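Sca-family protein (Rickettsia rickettsii, PDB 4LQ8) is a rickettsial surface cell antigen, represented here by its N-terminal head domain, and is probably involved in cell adhesion. Local coordinates at residues A[280-285]-A[293-298]; A[130-135]-A[328-333]. All coordinates share one frame; numbering follows the deposited sequence.

Contact 1. Residues A[280-285]-A[293-298]; sequences KPLKFA and AYIEHG
Strands 282-285 and 293-297 run antiparallel but strongly twisted, their axes 4.5 Å apart at the closest point and 125° between their directions. Lys283 and Tyr294 form the hydrogen-bonded pair. Lys283 N donates a hydrogen bond to Tyr294 O at 2.9 Å. The return bond, from Tyr294 N to Lys283 O, is 2.8 Å long. Lys283 O also receives a CA-H contact from Ala293. The next pair, Phe284 with Ala293, is non-hydrogen-bonded.

The Tyr294 ring lies across the Lys283 side chain. Lys283 CB sits over the middle of one ring face, 3.5 Å from the centroid, in a CH-pi contact. Tyr294 CG lies between its backbone N and carbonyl carbon (chi1 79°), which folds the ring over toward strand 282-285. Ala285 N meets the ring at its edge. The polar end of Lys283 leads away to Glu332 and Gln330 of strand 329-332.

The two strands form a beta hairpin within a larger mixed sheet. Strand 329-332 pairs in parallel with strand 282-285, and strand 300-304 lies beyond strand 293-297. On the face opposite Tyr294, Phe284 CE1 touches Ala293 CB at 3.6 Å. Leu282 CD1 reaches both Ala293 CB and Ile295 CG2, the latter at 3.8 Å. Leu304 packs on Leu282 and Ala293 from strand 300-304. Towards the open end of the hairpin, a water bridges the strands, donating to Pro281 O and accepting from Glu296 N at 3.2 Å.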
ATOM      1  N   LYS A 280      -0.244  -3.835  -5.927  1.00 18.41           N
ATOM      2  CA  LYS A 280      -1.326  -3.392  -6.805  1.00 19.91           C
ATOM      3  C   LYS A 280      -1.663  -4.443  -7.885  1.00 26.37           C
ATOM      4  O   LYS A 280      -0.763  -5.160  -8.300  1.00 25.78           O
ATOM      5  CB  LYS A 280      -0.985  -2.021  -7.486  1.00 21.63           C
ATOM      6  CG  LYS A 280      -0.922  -0.815  -6.533  1.00 25.54           C
ATOM      7  CD  LYS A 280      -2.249  -0.552  -5.791  1.00 25.64           C
ATOM      8  CE  LYS A 280      -2.291   0.761  -5.046  1.00 32.97           C
ATOM      9  NZ  LYS A 280      -1.575   0.701  -3.747  1.00 31.96           N
ATOM     10  N   PRO A 281      -2.916  -4.514  -8.396  1.00 24.81           N
ATOM     11  CA  PRO A 281      -4.102  -3.747  -7.958  1.00 25.64           C
ATOM     12  C   PRO A 281      -4.544  -4.230  -6.559  1.00 28.85           C
ATOM     13  O   PRO A 281      -4.386  -5.401  -6.219  1.00 27.86           O
ATOM     14  CB  PRO A 281      -5.143  -4.073  -9.051  1.00 26.84           C
ATOM     15  CG  PRO A 281      -4.788  -5.458  -9.480  1.00 31.01           C
ATOM     16  CD  PRO A 281      -3.273  -5.501  -9.441  1.00 26.28           C
ATOM     17  N   LEU A 282      -5.048  -3.322  -5.750  1.00 25.26           N
ATOM     18  CA  LEU A 282      -5.538  -3.656  -4.413  1.00 25.69           C
ATOM     19  C   LEU A 282      -7.029  -4.067  -4.493  1.00 28.50           C
ATOM     20  O   LEU A 282      -7.802  -3.413  -5.184  1.00 28.44           O
ATOM     21  CB  LEU A 282      -5.364  -2.422  -3.500  1.00 25.28           C
ATOM     22  CG  LEU A 282      -5.586  -2.616  -2.004  1.00 30.18           C
ATOM     23  CD1 LEU A 282      -4.607  -3.644  -1.421  1.00 29.39           C
ATOM     24  CD2 LEU A 282      -5.413  -1.312  -1.275  1.00 30.31           C
ATOM     25  N   LYS A 283      -7.417  -5.153  -3.829  1.00 23.09           N
ATOM     26  CA  LYS A 283      -8.834  -5.548  -3.810  1.00 22.62           C
ATOM     27  C   LYS A 283      -9.405  -5.282  -2.407  1.00 24.87           C
ATOM     28  O   LYS A 283      -8.653  -5.217  -1.442  1.00 22.82           O
ATOM     29  CB  LYS A 283      -9.038  -7.045  -4.177  1.00 25.20           C
ATOM     30  CG  LYS A 283      -8.351  -7.553  -5.458  1.00 29.27           C
ATOM     31  CD  LYS A 283      -8.900  -6.885  -6.690  1.00 37.97           C
ATOM     32  CE  LYS A 283      -8.581  -7.634  -7.951  1.00 42.40           C
ATOM     33  NZ  LYS A 283      -9.307  -7.016  -9.089  1.00 45.56           N
ATOM     34  N   PHE A 284     -10.728  -5.209  -2.305  1.00 21.86           N
ATOM     35  CA  PHE A 284     -11.453  -5.071  -1.051  1.00 21.63           C
ATOM     36  C   PHE A 284     -12.475  -6.175  -1.002  1.00 25.51           C
ATOM     37  O   PHE A 284     -13.156  -6.453  -2.004  1.00 25.13           O
ATOM     38  CB  PHE A 284     -12.102  -3.674  -0.886  1.00 22.79           C
ATOM     39  CG  PHE A 284     -11.028  -2.638  -0.619  1.00 23.73           C
ATOM     40  CD1 PHE A 284     -10.443  -2.525   0.640  1.00 25.21           C
ATOM     41  CD2 PHE A 284     -10.545  -1.834  -1.646  1.00 26.61           C
ATOM     42  CE1 PHE A 284      -9.404  -1.613   0.870  1.00 26.65           C
ATOM     43  CE2 PHE A 284      -9.529  -0.903  -1.407  1.00 28.17           C
ATOM     44  CZ  PHE A 284      -8.956  -0.811  -0.155  1.00 25.90           C
ATOM     45  N   ALA A 285     -12.543  -6.842   0.157  1.00 20.56           N
ATOM     46  CA  ALA A 285     -13.441  -7.955   0.402  1.00 20.61           C
ATOM     47  C   ALA A 285     -14.839  -7.398   0.741  1.00 24.31           C
ATOM     48  O   ALA A 285     -15.211  -7.312   1.901  1.00 24.30           O
ATOM     49  CB  ALA A 285     -12.883  -8.817   1.534  1.00 20.59           C
ATOM     50  N   ALA A 293      -8.811  -4.976   2.902  1.00 22.89           N
ATOM     51  CA  ALA A 293      -7.975  -4.981   1.708  1.00 21.76           C
ATOM     52  C   ALA A 293      -7.408  -6.376   1.554  1.00 24.87           C
ATOM     53  O   ALA A 293      -7.076  -7.022   2.544  1.00 22.69           O
ATOM     54  CB  ALA A 293      -6.820  -3.985   1.869  1.00 22.14           C
ATOM     55  N   TYR A 294      -7.317  -6.850   0.324  1.00 23.88           N
ATOM     56  CA  TYR A 294      -6.681  -8.137   0.043  1.00 23.73           C
ATOM     57  C   TYR A 294      -5.996  -8.077  -1.297  1.00 28.58           C
ATOM     58  O   TYR A 294      -6.286  -7.187  -2.110  1.00 27.48           O
ATOM     59  CB  TYR A 294      -7.648  -9.353   0.167  1.00 23.37           C
ATOM     60  CG  TYR A 294      -8.579  -9.579  -1.000  1.00 22.09           C
ATOM     61  CD1 TYR A 294      -9.859  -9.030  -1.013  1.00 23.52           C
ATOM     62  CD2 TYR A 294      -8.207 -10.402  -2.067  1.00 21.46           C
ATOM     63  CE1 TYR A 294     -10.752  -9.305  -2.053  1.00 23.90           C
ATOM     64  CE2 TYR A 294      -9.077 -10.653  -3.127  1.00 21.73           C
ATOM     65  CZ  TYR A 294     -10.355 -10.118  -3.109  1.00 29.80           C
ATOM     66  OH  TYR A 294     -11.203 -10.393  -4.152  1.00 29.64           O
ATOM     67  N   ILE A 295      -5.080  -9.028  -1.518  1.00 25.85           N
ATOM     68  CA  ILE A 295      -4.317  -9.173  -2.750  1.00 26.50           C
ATOM     69  C   ILE A 295      -4.105 -10.655  -3.017  1.00 32.63           C
ATOM     70  O   ILE A 295      -4.062 -11.472  -2.094  1.00 33.63           O
ATOM     71  CB  ILE A 295      -2.920  -8.435  -2.692  1.00 28.81           C
ATOM     72  CG1 ILE A 295      -2.111  -8.874  -1.461  1.00 28.91           C
ATOM     73  CG2 ILE A 295      -3.072  -6.897  -2.715  1.00 30.47           C
ATOM     74  CD1 ILE A 295      -0.792  -9.113  -1.683  1.00 38.60           C
ATOM     75  N   GLU A 296      -3.916 -10.975  -4.275  1.00 29.22           N
ATOM     76  CA  GLU A 296      -3.499 -12.278  -4.742  1.00 29.83           C
ATOM     77  C   GLU A 296      -2.040 -11.991  -5.081  1.00 33.10           C
ATOM     78  O   GLU A 296      -1.778 -10.964  -5.686  1.00 31.66           O
ATOM     79  CB  GLU A 296      -4.298 -12.676  -5.979  1.00 31.21           C
ATOM     80  CG  GLU A 296      -4.271 -14.173  -6.206  1.00 40.19           C
ATOM     81  CD  GLU A 296      -5.073 -14.632  -7.404  1.00 58.55           C
ATOM     82  OE1 GLU A 296      -6.030 -13.927  -7.808  1.00 45.68           O
ATOM     83  OE2 GLU A 296      -4.744 -15.716  -7.932  1.00 53.49           O
ATOM     84  N   HIS A 297      -1.094 -12.788  -4.579  1.00 29.62           N
ATOM     85  CA  HIS A 297       0.336 -12.564  -4.755  1.00 28.60           C
ATOM     86  C   HIS A 297       1.017 -13.915  -4.762  1.00 34.81           C
ATOM     87  O   HIS A 297       0.856 -14.693  -3.807  1.00 34.97           O
ATOM     88  CB  HIS A 297       0.877 -11.699  -3.590  1.00 28.65           C
ATOM     89  CG  HIS A 297       1.891 -10.677  -4.033  1.00 31.12           C
ATOM     90  ND1 HIS A 297       3.245 -10.997  -4.153  1.00 31.87           N
ATOM     91  CD2 HIS A 297       1.705  -9.391  -4.420  1.00 31.04           C
ATOM     92  CE1 HIS A 297       3.834  -9.894  -4.582  1.00 30.68           C
ATOM     93  NE2 HIS A 297       2.952  -8.898  -4.756  1.00 30.70           N
ATOM     94  N   GLY A 298       1.737 -14.211  -5.841  1.00 31.83           N
ATOM     95  CA  GLY A 298       2.387 -15.508  -6.029  1.00 32.53           C
ATOM     96  C   GLY A 298       1.399 -16.668  -5.985  1.00 37.38           C
ATOM     97  O   GLY A 298       1.715 -17.736  -5.463  1.00 38.24           O
TER
HETATM   98  O   HOH W   1      -4.189  -8.388  -6.122  1.00 45.32           O

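Contact 2. Residues A[130-135]-A[328-333]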
ATOM      1  N   LYS A 130      -8.442  -2.510 -17.824  1.00 33.19           N
ATOM      2  CA  LYS A 130      -8.137  -3.594 -18.769  1.00 33.46           C
ATOM      3  C   LYS A 130      -6.667  -4.043 -18.677  1.00 36.17           C
ATOM      4  O   LYS A 130      -6.379  -5.224 -18.881  1.00 36.57           O
ATOM      5  CB  LYS A 130      -8.507  -3.213 -20.212  1.00 36.59           C
ATOM      6  CG  LYS A 130      -9.999  -3.320 -20.499  1.00 61.34           C
ATOM      7  CD  LYS A 130     -10.329  -2.811 -21.907  1.00 77.82           C
ATOM      8  CE  LYS A 130     -11.801  -2.908 -22.234  1.00 87.89           C
ATOM      9  NZ  LYS A 130     -12.074  -2.563 -23.653  1.00 95.78           N
ATOM     10  N   ALA A 131      -5.740  -3.108 -18.397  1.00 30.17           N
ATOM     11  CA  ALA A 131      -4.323  -3.452 -18.266  1.00 29.05           C
ATOM     12  C   ALA A 131      -4.087  -4.221 -16.959  1.00 33.00           C
ATOM     13  O   ALA A 131      -3.364  -5.217 -16.971  1.00 32.75           O
ATOM     14  CB  ALA A 131      -3.462  -2.198 -18.305  1.00 29.04           C
ATOM     15  N   LEU A 132      -4.743  -3.796 -15.861  1.00 30.09           N
ATOM     16  CA  LEU A 132      -4.637  -4.395 -14.522  1.00 30.56           C
ATOM     17  C   LEU A 132      -5.125  -5.847 -14.423  1.00 37.12           C
ATOM     18  O   LEU A 132      -4.712  -6.559 -13.512  1.00 37.12           O
ATOM     19  CB  LEU A 132      -5.338  -3.524 -13.455  1.00 29.67           C
ATOM     20  CG  LEU A 132      -4.600  -2.255 -12.996  1.00 31.85           C
ATOM     21  CD1 LEU A 132      -5.472  -1.434 -12.065  1.00 31.30           C
ATOM     22  CD2 LEU A 132      -3.239  -2.569 -12.353  1.00 28.04           C
ATOM     23  N   GLU A 133      -5.975  -6.292 -15.356  1.00 36.08           N
ATOM     24  CA  GLU A 133      -6.464  -7.669 -15.388  1.00 37.23           C
ATOM     25  C   GLU A 133      -5.531  -8.597 -16.186  1.00 40.37           C
ATOM     26  O   GLU A 133      -5.821  -9.783 -16.300  1.00 42.63           O
ATOM     27  CB  GLU A 133      -7.932  -7.733 -15.885  1.00 39.76           C
ATOM     28  CG  GLU A 133      -8.100  -7.407 -17.360  1.00 55.35           C
ATOM     29  CD  GLU A 133      -9.506  -7.163 -17.875  1.00 75.33           C
ATOM     30  OE1 GLU A 133     -10.366  -6.697 -17.090  1.00 73.40           O
ATOM     31  OE2 GLU A 133      -9.728  -7.382 -19.089  1.00 67.20           O
ATOM     32  N   LYS A 134      -4.411  -8.077 -16.732  1.00 34.24           N
ATOM     33  CA  LYS A 134      -3.481  -8.916 -17.484  1.00 33.00           C
ATOM     34  C   LYS A 134      -2.549  -9.649 -16.509  1.00 34.86           C
ATOM     35  O   LYS A 134      -1.850  -8.990 -15.723  1.00 32.64           O
ATOM     36  CB  LYS A 134      -2.670  -8.129 -18.543  1.00 35.30           C
ATOM     37  CG  LYS A 134      -3.492  -7.319 -19.555  1.00 35.07           C
ATOM     38  CD  LYS A 134      -4.085  -8.177 -20.669  1.00 41.33           C
ATOM     39  CE  LYS A 134      -4.665  -7.379 -21.826  1.00 41.10           C
ATOM     40  NZ  LYS A 134      -5.484  -6.210 -21.376  1.00 49.12           N
ATOM     41  N   PRO A 135      -2.553 -11.011 -16.535  1.00 31.07           N
ATOM     42  CA  PRO A 135      -1.630 -11.772 -15.661  1.00 29.89           C
ATOM     43  C   PRO A 135      -0.154 -11.442 -15.914  1.00 31.83           C
ATOM     44  O   PRO A 135       0.623 -11.462 -14.962  1.00 32.48           O
ATOM     45  CB  PRO A 135      -1.933 -13.246 -15.988  1.00 32.63           C
ATOM     46  CG  PRO A 135      -3.227 -13.236 -16.746  1.00 38.44           C
ATOM     47  CD  PRO A 135      -3.318 -11.909 -17.432  1.00 33.50           C
ATOM     48  N   LEU A 328      -5.827   2.731  -7.797  1.00 29.25           N
ATOM     49  CA  LEU A 328      -5.629   1.365  -8.351  1.00 28.55           C
ATOM     50  C   LEU A 328      -6.256   0.233  -7.486  1.00 31.93           C
ATOM     51  O   LEU A 328      -5.589  -0.750  -7.151  1.00 31.81           O
ATOM     52  CB  LEU A 328      -4.126   1.083  -8.640  1.00 28.02           C
ATOM     53  CG  LEU A 328      -3.352   2.087  -9.518  1.00 31.08           C
ATOM     54  CD1 LEU A 328      -1.899   1.632  -9.709  1.00 29.49           C
ATOM     55  CD2 LEU A 328      -4.032   2.266 -10.888  1.00 33.29           C
ATOM     56  N   SER A 329      -7.530   0.397  -7.102  1.00 29.12           N
ATOM     57  CA  SER A 329      -8.214  -0.579  -6.260  1.00 30.17           C
ATOM     58  C   SER A 329      -9.616  -0.909  -6.740  1.00 35.02           C
ATOM     59  O   SER A 329     -10.216  -0.141  -7.489  1.00 35.61           O
ATOM     60  CB  SER A 329      -8.213  -0.146  -4.794  1.00 32.99           C
ATOM     61  OG  SER A 329      -9.253   0.788  -4.567  1.00 36.47           O
ATOM     62  N   GLN A 330     -10.116  -2.091  -6.370  1.00 31.75           N
ATOM     63  CA  GLN A 330     -11.445  -2.526  -6.797  1.00 31.56           C
ATOM     64  C   GLN A 330     -12.118  -3.312  -5.674  1.00 32.37           C
ATOM     65  O   GLN A 330     -11.519  -4.240  -5.125  1.00 29.80           O
ATOM     66  CB  GLN A 330     -11.380  -3.421  -8.073  1.00 32.88           C
ATOM     67  CG  GLN A 330     -10.655  -2.850  -9.309  1.00 66.16           C
ATOM     68  CD  GLN A 330      -9.156  -3.130  -9.345  1.00 85.41           C
ATOM     69  OE1 GLN A 330      -8.702  -4.280  -9.257  1.00 82.18           O
ATOM     70  NE2 GLN A 330      -8.353  -2.084  -9.536  1.00 70.27           N
ATOM     71  N   ALA A 331     -13.369  -2.970  -5.366  1.00 29.06           N
ATOM     72  CA  ALA A 331     -14.170  -3.726  -4.411  1.00 29.39           C
ATOM     73  C   ALA A 331     -14.589  -5.006  -5.148  1.00 32.68           C
ATOM     74  O   ALA A 331     -14.892  -4.968  -6.344  1.00 31.46           O
ATOM     75  CB  ALA A 331     -15.393  -2.938  -4.000  1.00 30.41           C
ATOM     76  N   GLU A 332     -14.493  -6.144  -4.466  1.00 28.61           N
ATOM     77  CA  GLU A 332     -14.820  -7.430  -5.073  1.00 27.36           C
ATOM     78  C   GLU A 332     -15.887  -8.114  -4.272  1.00 31.05           C
ATOM     79  O   GLU A 332     -16.124  -7.756  -3.122  1.00 30.88           O
ATOM     80  CB  GLU A 332     -13.564  -8.328  -5.171  1.00 27.20           C
ATOM     81  CG  GLU A 332     -12.492  -7.835  -6.128  1.00 28.86           C
ATOM     82  CD  GLU A 332     -12.821  -7.819  -7.615  1.00 47.12           C
ATOM     83  OE1 GLU A 332     -13.915  -8.286  -8.002  1.00 37.01           O
ATOM     84  OE2 GLU A 332     -11.983  -7.322  -8.398  1.00 45.40           O
ATOM     85  N   ASP A 333     -16.535  -9.092  -4.888  1.00 30.24           N
ATOM     86  CA  ASP A 333     -17.610  -9.861  -4.286  1.00 32.22           C
ATOM     87  C   ASP A 333     -17.092 -10.885  -3.271  1.00 36.28           C
ATOM     88  O   ASP A 333     -16.015 -11.457  -3.447  1.00 36.59           O
ATOM     89  CB  ASP A 333     -18.393 -10.571  -5.391  1.00 35.83           C
ATOM     90  CG  ASP A 333     -19.838 -10.808  -5.057  1.00 51.95           C
ATOM     91  OD1 ASP A 333     -20.340 -10.173  -4.094  1.00 55.04           O
ATOM     92  OD2 ASP A 333     -20.486 -11.604  -5.771  1.00 60.44           O
TER
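Helix 125-132 packs here, through Leu132, against the start of strand 329-332, a strand of the mixed sheet. Leu132 carries the helix side of the contact. Its CB points toward the strand, and one methyl, CD1, does all the touching. Leu132 CD1 meets Leu328 CD2 at 4.1 Å, methyl to methyl, with the two side chains crossing at about a right angle. The same Leu132 CD1 lies 3.9 Å from Gln330 NE2, so it meets an apolar and a polar neighbour at once.

Gln330 also points toward the helix, but its chain bends at chi2 (88°). The bend turns the amide so that NE2 is its atom nearest Leu132, while OE1 accepts a hydrogen bond from Lys283 in the neighbouring strand. That bond probably fixes the rotation of the amide. Pro281, just before strand 282-285, touches both Leu132 and Gln330.

Behind Leu132 the chain turns into the next helix. Lys134, at its N-cap position, closes the turn with a backbone bond from its N to Ala131 O. Its NZ donates to Lys130 O at 2.8 Å from above the carbonyl plane, and also forms a salt bridge with Asp88 of helix 64-90.

No hydrogen bond or salt bridge joins the two segments, and they bury just 109 Å² together. The contact therefore rests on nondirectional van der Waals packing, while Gln330 OE1 finds its polar partner in strand 282-285.

How the contacts relate
Contact 1 is a buried part of the sheet, whereas contact 2 is only partly buried and lies farther from the centre of the chain. The two share a sheet, because strands 282-285 and 329-332 are parallel neighbours in it. Contact 1 joins close sequence neighbours by backbone bonds and ring packing. Contact 2 brings together segments nearly 200 residues apart through a few side-chain atoms. The Lys283 amine joins the two contacts, with NZ 2.8 Å from Glu332 OE2. Tyr294 also packs on Glu332. Strand 329-332 therefore borders the hairpin on one side and meets helix 125-132 through side chains alone.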